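Local coordinates for tetratricopeptide repeat protein (Parabacteroides merdae ATCC 43184, PDB 4R7S) that is of unknown function but, as a tetratricopeptide repeat protein, probably serves as a helical scaffold for binding other proteins or peptides, at residues Q2-L7 with P35-N40; L232-A237 with K248-L253; K134-N139 with R144-H149; E181-L186 with M197-K202. All coordinates share one frame; numbering follows the deposited sequence.

Contact 1 (Q2-L7 with P35-N40); sequences QSYEEL and PANPLN
Tyr4 reaches from the first helix to the loop at 35-40 and meets two asparagines there in quite different ways. The amide of Asn37 lies over one face of the phenol ring, the two planes only 10° apart, with ND2 offset toward the rim and 3.2 Å from Tyr4 CE2. Asn40 approaches at the ring edge instead, near its plane, and its OD1 accepts a hydrogen bond of 2.9 Å from Tyr4 OH. The hydroxyl sits 20° off that carbonyl plane. With CG anti to the backbone N (chi1 175°), the ring is directed across to the loop, its hydroxyl within bonding distance of Asn40. A phenylalanine in its place would probably leave Asn40 OD1 without its phenolic donor, and with it would go the one direct hydrogen bond between these two segments. Both asparagines are held by more than the tyrosine. Asn37 ND2 bonds to Glu34 OE1 and to a water that also makes a weak bond to Glu5 OE2, while Asn40 ND2 donates to Glu34 O. Asn37 OD1 takes the N-H of Leu39, 3.0 Å from Leu39 N. Helix 2-16 is thereby joined to a side-chain cap and a type I turn, Asn37 to Asn40, that lead into helix 40-52, in the connection between helices of a tetratricopeptide-repeat array.

Contact 2 (L232-A237 with K248-L253); sequences LDFKKA and KELLKL
An antiparallel helix pair at the C-terminal end of the chain, helix 227-238 against helix 244-252, is joined here by Phe234 on one side and Leu250 and Leu251 on the other. The centre of the contact is a CH-pi interaction: Leu250 CB stands 3.7 Å from the centroid of the Phe234 ring and only 8° off its normal, almost directly over the middle of one face. The branch beyond it continues across the same ring, with Leu250 CD1 3.8 Å from Phe234 CE1, and the two side chains run at about a right angle. Phe234 CG lies anti to its own carbonyl carbon; this chi1 of -65° sends the ring toward helix 244-252, and the second torsion turns its face to Leu250. The ring also meets backbone, for Phe234 CE2 is 3.7 Å from Leu250 O.

The short axes approach to 9.7 Å at 167°, close to antiparallel, consistent with the helical-hairpin stacking of a tetratricopeptide-repeat solenoid; helix 244-252 is the last of the series. Leu251 uses a different part of the phenylalanine, its CD2 lying 3.8 Å from Phe234 CB, near the root of the side chain. The same methyl is 4.3 Å from Lys235 CG, so the aliphatic part of the lysine borders the leucine. Leu251 also touches Ala231 and Glu238 of helix 227-238. Asp233 and Ala237 meet Tyr214 of helix 211-223, the neighbour preceding this pair, and Asp233 forms salt bridges with Arg217 and Lys221 of that helix.

Contact 3 (K134-N139 with R144-H149); sequences KILEVN and RARLGH
Leu136 and His149 both start with CG anti to the carbonyl carbon (chi1 -75° and -81°), and from these starting points their side chains come at each other from opposite directions across the two helices. Leu136 CD1 arrives at the edge of the imidazole, near its plane, 4.0 Å from His149 CD2. Its other methyl, CD2, turns to the face of the Arg146 guanidinium, 4.1 Å from Arg146 NE, the two side chains crossing at about a right angle. Between the branches, Leu136 CG presses on Ala145 CB at 3.7 Å. The same alanine methyl receives Ile135 CG2 at 3.9 Å. With an alanine in place of Leu136, a gap is likely to open beside Ala145, and the His149 edge and Arg146 face would probably lose the methyls lying against them. Helices 125-138 and 143-156 are thus joined almost antiparallel, at 154°, with Ile135 also touching Leu112 of helix 109-121 and His149 Ile165 of helix 159-172. His149 NE2 makes a weak hydrogen bond to Asp133. No hydrogen bond spans the two segments, which implies that they hold together by van der Waals contact of aliphatic groups, two of them against polar side chains.

Contact 4 (E181-L186 with M197-K202); sequences EGRADL and MADIEK. With EDO (1,2-ethanediol), chain G.
Arg183 grips the carboxylate of Asp199 side-on, giving one nitrogen to each oxygen. Arg183 NE donates to Asp199 OD2 at 2.8 Å with a nearly straight N-H...O angle of 177°, and Arg183 NH2 donates to Asp199 OD1 at 2.7 Å. Both oxygens use their syn lone pairs, and the guanidinium and carboxylate planes lie 9° apart, so the pair forms an almost flat two-bond salt bridge that should resist rotation of either group. A bend at chi3 turns the end of the arginine toward the acid. NH1 donates to Asn167 OD1, so that all three guanidinium nitrogens have a partner. Beside this polar pair, Ala184 CB packs on Ile200 CG1 at 3.7 Å. Elsewhere on helix 193-206, Glu201 OE2 accepts a 2.6 Å hydrogen bond from O2 of an ethanediol, probably a crystallisation additive. The two segments run at 158° with their axes 8.5 Å apart, a closeness to which the small Ala184 probably contributes. Tyr180 and Tyr187 of helix 178-189 touch Asp199. Arg183 meets Ile170 of helix 159-172 and Ile200 meets Ile220 of helix 211-223, so the pair 178-189 and 193-206 packs against the helix before it and the helix after it, consistent with a repeat-type stack.

Overall arrangement
The four contacts follow one another along the chain, in the order contact 1, contact 3, contact 4, contact 2, and sample separate points along one all-helical array. Contact 1 stands apart near the N-terminus, its centre about 52 Å from that of contact 4 and about 51 Å from that of contact 2, both across the chain's centre. Contacts 3 and 4 come within about 6 Å at their nearest atoms, and contacts 4 and 2 within about 7 Å, though none touch; helix 159-172 borders both 3 and 4, and helix 211-223 both 4 and 2. Hydrogen bonds cross contacts 1 and 4 but not contacts 2 or 3. The ethanediol on Glu201 at contact 4, probably from the crystallisation liquor, gives no ground for placing a functional site there.

Contact 1 (Q2-L7 with P35-N40)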
loop_
_atom_site.group_PDB
_atom_site.type_symbol
_atom_site.label_atom_id
_atom_site.label_comp_id
_atom_site.label_asym_id
_atom_site.label_seq_id
_atom_site.Cartn_x
_atom_site.Cartn_y
_atom_site.Cartn_z
ATOM N N GLN A 2 28.771 -9.533 25.085
ATOM C CA GLN A 2 29.529 -8.575 24.281
ATOM C C GLN A 2 29.503 -8.894 22.776
ATOM O O GLN A 2 29.337 -7.966 21.979
ATOM C CB GLN A 2 30.980 -8.509 24.790
ATOM C CG GLN A 2 31.607 -7.116 24.722
ATOM C CD GLN A 2 33.085 -7.167 25.039
ATOM O OE1 GLN A 2 33.498 -7.324 26.197
ATOM N NE2 GLN A 2 33.918 -7.067 24.009
ATOM N N SER A 3 29.704 -10.178 22.392
ATOM C CA SER A 3 29.694 -10.637 21.000
ATOM C C SER A 3 28.311 -10.399 20.371
ATOM O O SER A 3 28.224 -9.864 19.255
ATOM C CB SER A 3 30.067 -12.116 20.907
ATOM O OG SER A 3 31.346 -12.393 21.458
ATOM N N TYR A 4 27.240 -10.749 21.118
ATOM C CA TYR A 4 25.852 -10.568 20.727
ATOM C C TYR A 4 25.579 -9.079 20.455
ATOM O O TYR A 4 25.031 -8.734 19.403
ATOM C CB TYR A 4 24.963 -11.114 21.840
ATOM C CG TYR A 4 23.468 -10.923 21.709
ATOM C CD1 TYR A 4 22.696 -11.802 20.952
ATOM C CD2 TYR A 4 22.800 -9.964 22.468
ATOM C CE1 TYR A 4 21.308 -11.679 20.889
ATOM C CE2 TYR A 4 21.412 -9.837 22.418
ATOM C CZ TYR A 4 20.669 -10.697 21.627
ATOM O OH TYR A 4 19.296 -10.600 21.610
ATOM N N GLU A 5 26.007 -8.206 21.377
ATOM C CA GLU A 5 25.832 -6.757 21.262
ATOM C C GLU A 5 26.607 -6.176 20.078
ATOM O O GLU A 5 26.083 -5.292 19.416
ATOM C CB GLU A 5 26.257 -6.040 22.558
ATOM C CG GLU A 5 25.266 -6.143 23.707
ATOM C CD GLU A 5 23.846 -5.693 23.429
ATOM O OE1 GLU A 5 23.660 -4.670 22.728
ATOM O OE2 GLU A 5 22.917 -6.361 23.937
ATOM N N GLU A 6 27.841 -6.648 19.823
ATOM C CA GLU A 6 28.664 -6.135 18.718
ATOM C C GLU A 6 28.083 -6.516 17.358
ATOM O O GLU A 6 28.198 -5.739 16.398
ATOM C CB GLU A 6 30.108 -6.620 18.815
ATOM C CG GLU A 6 30.926 -5.850 19.833
ATOM C CD GLU A 6 32.227 -6.496 20.269
ATOM O OE1 GLU A 6 32.971 -7.017 19.401
ATOM O OE2 GLU A 6 32.522 -6.442 21.485
ATOM N N LEU A 7 27.467 -7.709 17.285
ATOM C CA LEU A 7 26.816 -8.204 16.077
ATOM C C LEU A 7 25.569 -7.373 15.807
ATOM O O LEU A 7 25.378 -6.950 14.671
ATOM C CB LEU A 7 26.505 -9.709 16.170
ATOM C CG LEU A 7 27.729 -10.630 15.998
ATOM C CD1 LEU A 7 27.479 -11.995 16.589
ATOM C CD2 LEU A 7 28.176 -10.733 14.537
ATOM N N PRO A 35 21.037 -18.103 21.329
ATOM C CA PRO A 35 19.727 -18.612 20.864
ATOM C C PRO A 35 18.571 -18.434 21.856
ATOM O O PRO A 35 17.428 -18.257 21.429
ATOM C CB PRO A 35 19.995 -20.109 20.626
ATOM C CG PRO A 35 21.447 -20.199 20.401
ATOM C CD PRO A 35 22.051 -19.176 21.317
ATOM N N ALA A 36 18.873 -18.485 23.160
ATOM C CA ALA A 36 17.874 -18.353 24.232
ATOM C C ALA A 36 17.624 -16.896 24.679
ATOM O O ALA A 36 16.755 -16.685 25.530
ATOM C CB ALA A 36 18.284 -19.195 25.435
ATOM N N ASN A 37 18.336 -15.899 24.098
ATOM C CA ASN A 37 18.135 -14.500 24.513
ATOM C C ASN A 37 16.685 -14.085 24.335
ATOM O O ASN A 37 16.155 -14.207 23.231
ATOM C CB ASN A 37 19.059 -13.521 23.787
ATOM C CG ASN A 37 19.232 -12.215 24.533
ATOM O OD1 ASN A 37 18.279 -11.557 24.935
ATOM N ND2 ASN A 37 20.467 -11.829 24.778
ATOM N N PRO A 38 16.014 -13.620 25.413
ATOM C CA PRO A 38 14.592 -13.244 25.282
ATOM C C PRO A 38 14.360 -11.960 24.467
ATOM O O PRO A 38 13.229 -11.716 24.039
ATOM C CB PRO A 38 14.127 -13.097 26.731
ATOM C CG PRO A 38 15.364 -12.788 27.500
ATOM C CD PRO A 38 16.484 -13.492 26.808
ATOM N N LEU A 39 15.415 -11.163 24.214
ATOM C CA LEU A 39 15.275 -9.952 23.402
ATOM C C LEU A 39 15.343 -10.280 21.908
ATOM O O LEU A 39 15.280 -9.369 21.079
ATOM C CB LEU A 39 16.355 -8.902 23.768
ATOM C CG LEU A 39 16.247 -8.304 25.172
ATOM C CD1 LEU A 39 17.481 -7.476 25.531
ATOM C CD2 LEU A 39 14.981 -7.500 25.339
ATOM N N ASN A 40 15.443 -11.581 21.564
ATOM C CA ASN A 40 15.560 -12.036 20.182
ATOM C C ASN A 40 14.381 -11.666 19.311
ATOM O O ASN A 40 14.589 -11.441 18.114
ATOM C CB ASN A 40 15.805 -13.535 20.109
ATOM C CG ASN A 40 17.272 -13.854 20.251
ATOM O OD1 ASN A 40 18.120 -12.946 20.384
ATOM N ND2 ASN A 40 17.607 -15.144 20.203
HETATM O O HOH W 1 21.514 -8.861 25.709
#

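Contact 2 (L232-A237 with K248-L253)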
loop_
_atom_site.group_PDB
_atom_site.type_symbol
_atom_site.label_atom_id
_atom_site.label_comp_id
_atom_site.label_asym_id
_atom_site.label_seq_id
_atom_site.Cartn_x
_atom_site.Cartn_y
_atom_site.Cartn_z
ATOM N N LEU A 232 1.220 2.354 -26.475
ATOM C CA LEU A 232 2.412 3.113 -26.059
ATOM C C LEU A 232 2.366 3.385 -24.556
ATOM O O LEU A 232 3.370 3.166 -23.870
ATOM C CB LEU A 232 2.562 4.426 -26.859
ATOM C CG LEU A 232 2.787 4.296 -28.390
ATOM C CD1 LEU A 232 2.604 5.625 -29.086
ATOM C CD2 LEU A 232 4.158 3.690 -28.733
ATOM N N ASP A 233 1.160 3.770 -24.045
ATOM C CA ASP A 233 0.903 4.014 -22.632
ATOM C C ASP A 233 0.949 2.708 -21.820
ATOM O O ASP A 233 1.574 2.689 -20.749
ATOM C CB ASP A 233 -0.448 4.728 -22.446
ATOM C CG ASP A 233 -0.424 6.238 -22.644
ATOM O OD1 ASP A 233 0.686 6.803 -22.844
ATOM O OD2 ASP A 233 -1.500 6.854 -22.583
ATOM N N PHE A 234 0.335 1.604 -22.339
ATOM C CA PHE A 234 0.382 0.312 -21.641
ATOM C C PHE A 234 1.822 -0.181 -21.521
ATOM O O PHE A 234 2.211 -0.625 -20.433
ATOM C CB PHE A 234 -0.498 -0.741 -22.327
ATOM C CG PHE A 234 -1.990 -0.464 -22.330
ATOM C CD1 PHE A 234 -2.605 0.168 -21.247
ATOM C CD2 PHE A 234 -2.783 -0.863 -23.397
ATOM C CE1 PHE A 234 -3.979 0.426 -21.250
ATOM C CE2 PHE A 234 -4.157 -0.602 -23.402
ATOM C CZ PHE A 234 -4.747 0.047 -22.330
ATOM N N LYS A 235 2.640 -0.029 -22.601
ATOM C CA LYS A 235 4.061 -0.409 -22.567
ATOM C C LYS A 235 4.817 0.399 -21.511
ATOM O O LYS A 235 5.557 -0.177 -20.706
ATOM C CB LYS A 235 4.717 -0.232 -23.939
ATOM C CG LYS A 235 4.619 -1.475 -24.806
ATOM C CD LYS A 235 4.488 -1.116 -26.272
ATOM C CE LYS A 235 4.516 -2.330 -27.180
ATOM N NZ LYS A 235 5.882 -2.915 -27.320
ATOM N N LYS A 236 4.558 1.719 -21.464
ATOM C CA LYS A 236 5.176 2.618 -20.497
ATOM C C LYS A 236 4.834 2.195 -19.035
ATOM O O LYS A 236 5.744 2.137 -18.195
ATOM C CB LYS A 236 4.780 4.076 -20.780
ATOM C CG LYS A 236 5.394 5.101 -19.804
ATOM C CD LYS A 236 6.909 5.216 -19.867
ATOM C CE LYS A 236 7.454 5.969 -18.675
ATOM N NZ LYS A 236 8.934 6.069 -18.735
ATOM N N ALA A 237 3.550 1.868 -18.757
ATOM C CA ALA A 237 3.105 1.392 -17.438
ATOM C C ALA A 237 3.785 0.044 -17.076
ATOM O O ALA A 237 4.134 -0.164 -15.914
ATOM C CB ALA A 237 1.585 1.246 -17.408
ATOM N N LYS A 248 -0.567 -7.461 -19.926
ATOM C CA LYS A 248 -0.531 -8.391 -21.068
ATOM C C LYS A 248 -1.913 -8.416 -21.785
ATOM O O LYS A 248 -1.961 -8.321 -23.011
ATOM C CB LYS A 248 -0.116 -9.816 -20.607
ATOM C CG LYS A 248 0.189 -10.792 -21.748
ATOM C CD LYS A 248 0.171 -12.262 -21.321
ATOM C CE LYS A 248 -0.819 -13.092 -22.111
ATOM N NZ LYS A 248 -0.460 -13.183 -23.554
ATOM N N GLU A 249 -3.018 -8.527 -21.004
ATOM C CA GLU A 249 -4.401 -8.566 -21.504
ATOM C C GLU A 249 -4.833 -7.240 -22.149
ATOM O O GLU A 249 -5.585 -7.275 -23.129
ATOM C CB GLU A 249 -5.405 -8.935 -20.386
ATOM C CG GLU A 249 -5.167 -10.280 -19.704
ATOM C CD GLU A 249 -5.184 -11.561 -20.525
ATOM O OE1 GLU A 249 -5.831 -11.607 -21.600
ATOM O OE2 GLU A 249 -4.591 -12.551 -20.041
ATOM N N LEU A 250 -4.395 -6.084 -21.574
ATOM C CA LEU A 250 -4.718 -4.750 -22.095
ATOM C C LEU A 250 -4.062 -4.554 -23.445
ATOM O O LEU A 250 -4.713 -4.111 -24.387
ATOM C CB LEU A 250 -4.252 -3.640 -21.121
ATOM C CG LEU A 250 -4.957 -3.531 -19.778
ATOM C CD1 LEU A 250 -4.234 -2.552 -18.879
ATOM C CD2 LEU A 250 -6.432 -3.166 -19.943
ATOM N N LEU A 251 -2.778 -4.939 -23.546
ATOM C CA LEU A 251 -2.001 -4.885 -24.780
ATOM C C LEU A 251 -2.655 -5.684 -25.897
ATOM O O LEU A 251 -2.685 -5.179 -27.019
ATOM C CB LEU A 251 -0.556 -5.341 -24.553
ATOM C CG LEU A 251 0.327 -4.230 -23.978
ATOM C CD1 LEU A 251 1.568 -4.790 -23.316
ATOM C CD2 LEU A 251 0.660 -3.167 -25.043
ATOM N N LYS A 252 -3.234 -6.889 -25.597
ATOM C CA LYS A 252 -3.959 -7.709 -26.601
ATOM C C LYS A 252 -5.148 -6.938 -27.223
ATOM O O LYS A 252 -5.487 -7.180 -28.387
ATOM C CB LYS A 252 -4.496 -9.016 -25.993
ATOM C CG LYS A 252 -3.446 -10.063 -25.664
ATOM C CD LYS A 252 -3.920 -11.085 -24.597
ATOM C CE LYS A 252 -5.204 -11.828 -24.945
ATOM N NZ LYS A 252 -5.472 -12.959 -24.005
ATOM N N LEU A 253 -5.779 -6.021 -26.450
ATOM C CA LEU A 253 -6.937 -5.261 -26.933
ATOM C C LEU A 253 -6.528 -4.151 -27.939
ATOM O O LEU A 253 -7.392 -3.625 -28.656
ATOM C CB LEU A 253 -7.768 -4.676 -25.766
ATOM C CG LEU A 253 -8.172 -5.633 -24.618
ATOM C CD1 LEU A 253 -9.043 -4.942 -23.639
ATOM C CD2 LEU A 253 -8.873 -6.908 -25.116
#

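Contact 3 (K134-N139 with R144-H149)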
loop_
_atom_site.group_PDB
_atom_site.type_symbol
_atom_site.label_atom_id
_atom_site.label_comp_id
_atom_site.label_asym_id
_atom_site.label_seq_id
_atom_site.Cartn_x
_atom_site.Cartn_y
_atom_site.Cartn_z
ATOM N N LYS A 134 -13.791 6.222 12.325
ATOM C CA LYS A 134 -13.014 6.054 13.561
ATOM C C LYS A 134 -11.791 6.942 13.532
ATOM O O LYS A 134 -11.488 7.545 14.553
ATOM C CB LYS A 134 -12.607 4.578 13.794
ATOM C CG LYS A 134 -12.159 4.250 15.231
ATOM C CD LYS A 134 -13.306 4.197 16.258
ATOM C CE LYS A 134 -12.817 4.096 17.681
ATOM N NZ LYS A 134 -13.942 4.144 18.654
ATOM N N ILE A 135 -11.095 7.036 12.370
ATOM C CA ILE A 135 -9.922 7.903 12.198
ATOM C C ILE A 135 -10.335 9.370 12.411
ATOM O O ILE A 135 -9.745 10.052 13.243
ATOM C CB ILE A 135 -9.214 7.716 10.827
ATOM C CG1 ILE A 135 -8.805 6.251 10.613
ATOM C CG2 ILE A 135 -7.998 8.665 10.731
ATOM C CD1 ILE A 135 -8.262 5.880 9.289
ATOM N N LEU A 136 -11.375 9.829 11.703
ATOM C CA LEU A 136 -11.858 11.208 11.814
ATOM C C LEU A 136 -12.378 11.572 13.224
ATOM O O LEU A 136 -12.364 12.743 13.598
ATOM C CB LEU A 136 -12.936 11.467 10.768
ATOM C CG LEU A 136 -12.391 11.630 9.370
ATOM C CD1 LEU A 136 -13.454 11.342 8.350
ATOM C CD2 LEU A 136 -11.727 12.998 9.186
ATOM N N GLU A 137 -12.805 10.574 13.999
ATOM C CA GLU A 137 -13.289 10.747 15.366
ATOM C C GLU A 137 -12.075 11.000 16.289
ATOM O O GLU A 137 -12.219 11.727 17.281
ATOM C CB GLU A 137 -14.100 9.494 15.766
ATOM C CG GLU A 137 -14.372 9.244 17.239
ATOM C CD GLU A 137 -14.979 7.880 17.527
ATOM O OE1 GLU A 137 -15.689 7.337 16.645
ATOM O OE2 GLU A 137 -14.738 7.347 18.637
ATOM N N VAL A 138 -10.877 10.433 15.951
ATOM C CA VAL A 138 -9.663 10.631 16.772
ATOM C C VAL A 138 -8.747 11.706 16.147
ATOM O O VAL A 138 -7.878 12.237 16.824
ATOM C CB VAL A 138 -8.859 9.324 17.090
ATOM C CG1 VAL A 138 -9.748 8.223 17.662
ATOM C CG2 VAL A 138 -8.084 8.818 15.884
ATOM N N ASN A 139 -8.933 12.012 14.870
ATOM C CA ASN A 139 -8.100 12.961 14.140
ATOM C C ASN A 139 -8.967 13.582 13.067
ATOM O O ASN A 139 -9.000 13.111 11.923
ATOM C CB ASN A 139 -6.871 12.227 13.581
ATOM C CG ASN A 139 -5.928 13.001 12.707
ATOM O OD1 ASN A 139 -5.993 14.219 12.588
ATOM N ND2 ASN A 139 -5.011 12.288 12.071
ATOM N N ARG A 144 -6.294 11.401 4.668
ATOM C CA ARG A 144 -6.408 10.053 4.109
ATOM C C ARG A 144 -7.699 9.354 4.537
ATOM O O ARG A 144 -8.179 8.506 3.783
ATOM C CB ARG A 144 -5.171 9.168 4.378
ATOM C CG ARG A 144 -4.891 8.836 5.823
ATOM C CD ARG A 144 -3.597 8.067 5.950
ATOM N NE ARG A 144 -3.457 7.595 7.323
ATOM C CZ ARG A 144 -2.597 6.669 7.726
ATOM N NH1 ARG A 144 -1.748 6.118 6.862
ATOM N NH2 ARG A 144 -2.572 6.287 8.997
ATOM N N ALA A 145 -8.299 9.746 5.674
ATOM C CA ALA A 145 -9.572 9.172 6.100
ATOM C C ALA A 145 -10.690 9.598 5.122
ATOM O O ALA A 145 -11.495 8.767 4.696
ATOM C CB ALA A 145 -9.894 9.608 7.508
ATOM N N ARG A 146 -10.658 10.876 4.700
ATOM C CA ARG A 146 -11.595 11.475 3.748
ATOM C C ARG A 146 -11.399 10.829 2.381
ATOM O O ARG A 146 -12.380 10.509 1.725
ATOM C CB ARG A 146 -11.443 13.018 3.699
ATOM C CG ARG A 146 -11.865 13.702 5.015
ATOM C CD ARG A 146 -11.996 15.220 4.919
ATOM N NE ARG A 146 -12.321 15.800 6.223
ATOM C CZ ARG A 146 -13.549 15.974 6.713
ATOM N NH1 ARG A 146 -14.617 15.655 5.989
ATOM N NH2 ARG A 146 -13.718 16.475 7.927
ATOM N N LEU A 147 -10.147 10.544 2.003
ATOM C CA LEU A 147 -9.824 9.862 0.750
ATOM C C LEU A 147 -10.341 8.432 0.767
ATOM O O LEU A 147 -10.870 7.960 -0.227
ATOM C CB LEU A 147 -8.316 9.873 0.550
ATOM C CG LEU A 147 -7.801 9.528 -0.830
ATOM C CD1 LEU A 147 -8.177 10.600 -1.843
ATOM C CD2 LEU A 147 -6.302 9.408 -0.789
ATOM N N GLY A 148 -10.230 7.774 1.914
ATOM C CA GLY A 148 -10.779 6.440 2.111
ATOM C C GLY A 148 -12.262 6.443 1.788
ATOM O O GLY A 148 -12.727 5.594 1.027
ATOM N N HIS A 149 -12.993 7.449 2.311
ATOM C CA HIS A 149 -14.421 7.647 2.053
ATOM C C HIS A 149 -14.681 7.878 0.557
ATOM O O HIS A 149 -15.604 7.282 0.007
ATOM C CB HIS A 149 -14.978 8.825 2.882
ATOM C CG HIS A 149 -15.302 8.464 4.300
ATOM N ND1 HIS A 149 -16.182 7.437 4.602
ATOM C CD2 HIS A 149 -14.889 9.035 5.451
ATOM C CE1 HIS A 149 -16.271 7.415 5.918
ATOM N NE2 HIS A 149 -15.516 8.365 6.471
#

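Contact 4 (E181-L186 with M197-K202)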
loop_
_atom_site.group_PDB
_atom_site.type_symbol
_atom_site.label_atom_id
_atom_site.label_comp_id
_atom_site.label_asym_id
_atom_site.label_seq_id
_atom_site.Cartn_x
_atom_site.Cartn_y
_atom_site.Cartn_z
ATOM N N GLU A 181 -5.395 12.049 -9.706
ATOM C CA GLU A 181 -5.297 10.656 -10.158
ATOM C C GLU A 181 -6.496 9.845 -9.644
ATOM O O GLU A 181 -7.038 9.007 -10.377
ATOM C CB GLU A 181 -3.977 10.017 -9.699
ATOM C CG GLU A 181 -2.750 10.569 -10.420
ATOM C CD GLU A 181 -1.558 9.636 -10.560
ATOM O OE1 GLU A 181 -1.673 8.450 -10.164
ATOM O OE2 GLU A 181 -0.512 10.086 -11.083
ATOM N N GLY A 182 -6.903 10.123 -8.413
ATOM C CA GLY A 182 -8.061 9.492 -7.786
ATOM C C GLY A 182 -9.351 9.982 -8.422
ATOM O O GLY A 182 -10.213 9.183 -8.794
ATOM N N ARG A 183 -9.459 11.309 -8.604
ATOM C CA ARG A 183 -10.626 11.913 -9.232
ATOM C C ARG A 183 -10.748 11.461 -10.686
ATOM O O ARG A 183 -11.872 11.165 -11.113
ATOM C CB ARG A 183 -10.614 13.454 -9.135
ATOM C CG ARG A 183 -11.970 14.039 -9.490
ATOM C CD ARG A 183 -12.089 15.502 -9.147
ATOM N NE ARG A 183 -11.257 16.297 -10.030
ATOM C CZ ARG A 183 -11.103 17.604 -9.918
ATOM N NH1 ARG A 183 -11.747 18.273 -8.972
ATOM N NH2 ARG A 183 -10.321 18.260 -10.762
ATOM N N ALA A 184 -9.616 11.409 -11.447
ATOM C CA ALA A 184 -9.643 10.948 -12.846
ATOM C C ALA A 184 -10.197 9.514 -12.925
ATOM O O ALA A 184 -11.018 9.227 -13.787
ATOM C CB ALA A 184 -8.254 11.010 -13.482
ATOM N N ASP A 185 -9.786 8.641 -11.994
ATOM C CA ASP A 185 -10.232 7.249 -11.951
ATOM C C ASP A 185 -11.727 7.191 -11.700
ATOM O O ASP A 185 -12.410 6.340 -12.284
ATOM C CB ASP A 185 -9.462 6.432 -10.894
ATOM C CG ASP A 185 -9.685 4.933 -11.036
ATOM O OD1 ASP A 185 -9.305 4.375 -12.089
ATOM O OD2 ASP A 185 -10.293 4.329 -10.116
ATOM N N LEU A 186 -12.232 8.096 -10.853
ATOM C CA LEU A 186 -13.662 8.196 -10.568
ATOM C C LEU A 186 -14.409 8.611 -11.830
ATOM O O LEU A 186 -15.438 8.013 -12.150
ATOM C CB LEU A 186 -13.946 9.209 -9.439
ATOM C CG LEU A 186 -15.391 9.708 -9.352
ATOM C CD1 LEU A 186 -16.313 8.640 -8.808
ATOM C CD2 LEU A 186 -15.465 10.896 -8.493
HETATM N N MSE A 197 -9.759 12.948 -18.707
HETATM C CA MSE A 197 -8.570 13.356 -19.466
HETATM C C MSE A 197 -8.075 14.725 -19.053
HETATM O O MSE A 197 -6.867 14.946 -19.052
HETATM C CB MSE A 197 -8.822 13.343 -20.971
HETATM C CG MSE A 197 -8.808 11.939 -21.577
HETATM SE SE MSE A 197 -7.096 10.977 -21.344
HETATM C CE MSE A 197 -5.702 12.675 -21.431
ATOM N N ALA A 198 -9.003 15.639 -18.700
ATOM C CA ALA A 198 -8.666 16.973 -18.230
ATOM C C ALA A 198 -7.808 16.843 -16.977
ATOM O O ALA A 198 -6.736 17.437 -16.919
ATOM C CB ALA A 198 -9.933 17.770 -17.955
ATOM N N ASP A 199 -8.250 16.005 -16.005
ATOM C CA ASP A 199 -7.510 15.713 -14.761
ATOM C C ASP A 199 -6.183 15.033 -15.052
ATOM O O ASP A 199 -5.164 15.430 -14.471
ATOM C CB ASP A 199 -8.334 14.848 -13.805
ATOM C CG ASP A 199 -9.251 15.614 -12.858
ATOM O OD1 ASP A 199 -9.193 16.863 -12.844
ATOM O OD2 ASP A 199 -9.997 14.970 -12.119
ATOM N N ILE A 200 -6.182 14.038 -15.974
ATOM C CA ILE A 200 -4.980 13.305 -16.371
ATOM C C ILE A 200 -3.935 14.268 -16.982
ATOM O O ILE A 200 -2.759 14.212 -16.624
ATOM C CB ILE A 200 -5.356 12.148 -17.315
ATOM C CG1 ILE A 200 -6.073 11.029 -16.514
ATOM C CG2 ILE A 200 -4.124 11.582 -18.074
ATOM C CD1 ILE A 200 -6.688 9.900 -17.360
ATOM N N GLU A 201 -4.384 15.182 -17.841
ATOM C CA GLU A 201 -3.568 16.193 -18.517
ATOM C C GLU A 201 -2.884 17.105 -17.501
ATOM O O GLU A 201 -1.753 17.538 -17.731
ATOM C CB GLU A 201 -4.456 17.022 -19.469
ATOM C CG GLU A 201 -3.729 18.071 -20.311
ATOM C CD GLU A 201 -2.630 17.573 -21.237
ATOM O OE1 GLU A 201 -2.777 16.477 -21.829
ATOM O OE2 GLU A 201 -1.619 18.299 -21.381
ATOM N N LYS A 202 -3.578 17.398 -16.389
ATOM C CA LYS A 202 -3.064 18.265 -15.339
ATOM C C LYS A 202 -1.850 17.618 -14.669
ATOM O O LYS A 202 -0.844 18.285 -14.474
ATOM C CB LYS A 202 -4.171 18.610 -14.311
ATOM C CG LYS A 202 -3.764 19.715 -13.338
ATOM C CD LYS A 202 -4.860 20.750 -13.129
ATOM C CE LYS A 202 -4.363 21.945 -12.334
ATOM N NZ LYS A 202 -3.389 22.790 -13.093
HETATM C C1 EDO G . -3.585 22.032 -22.386
HETATM O O1 EDO G . -4.244 22.156 -21.122
HETATM C C2 EDO G . -2.066 21.891 -22.212
HETATM O O2 EDO G . -1.728 20.913 -21.235
#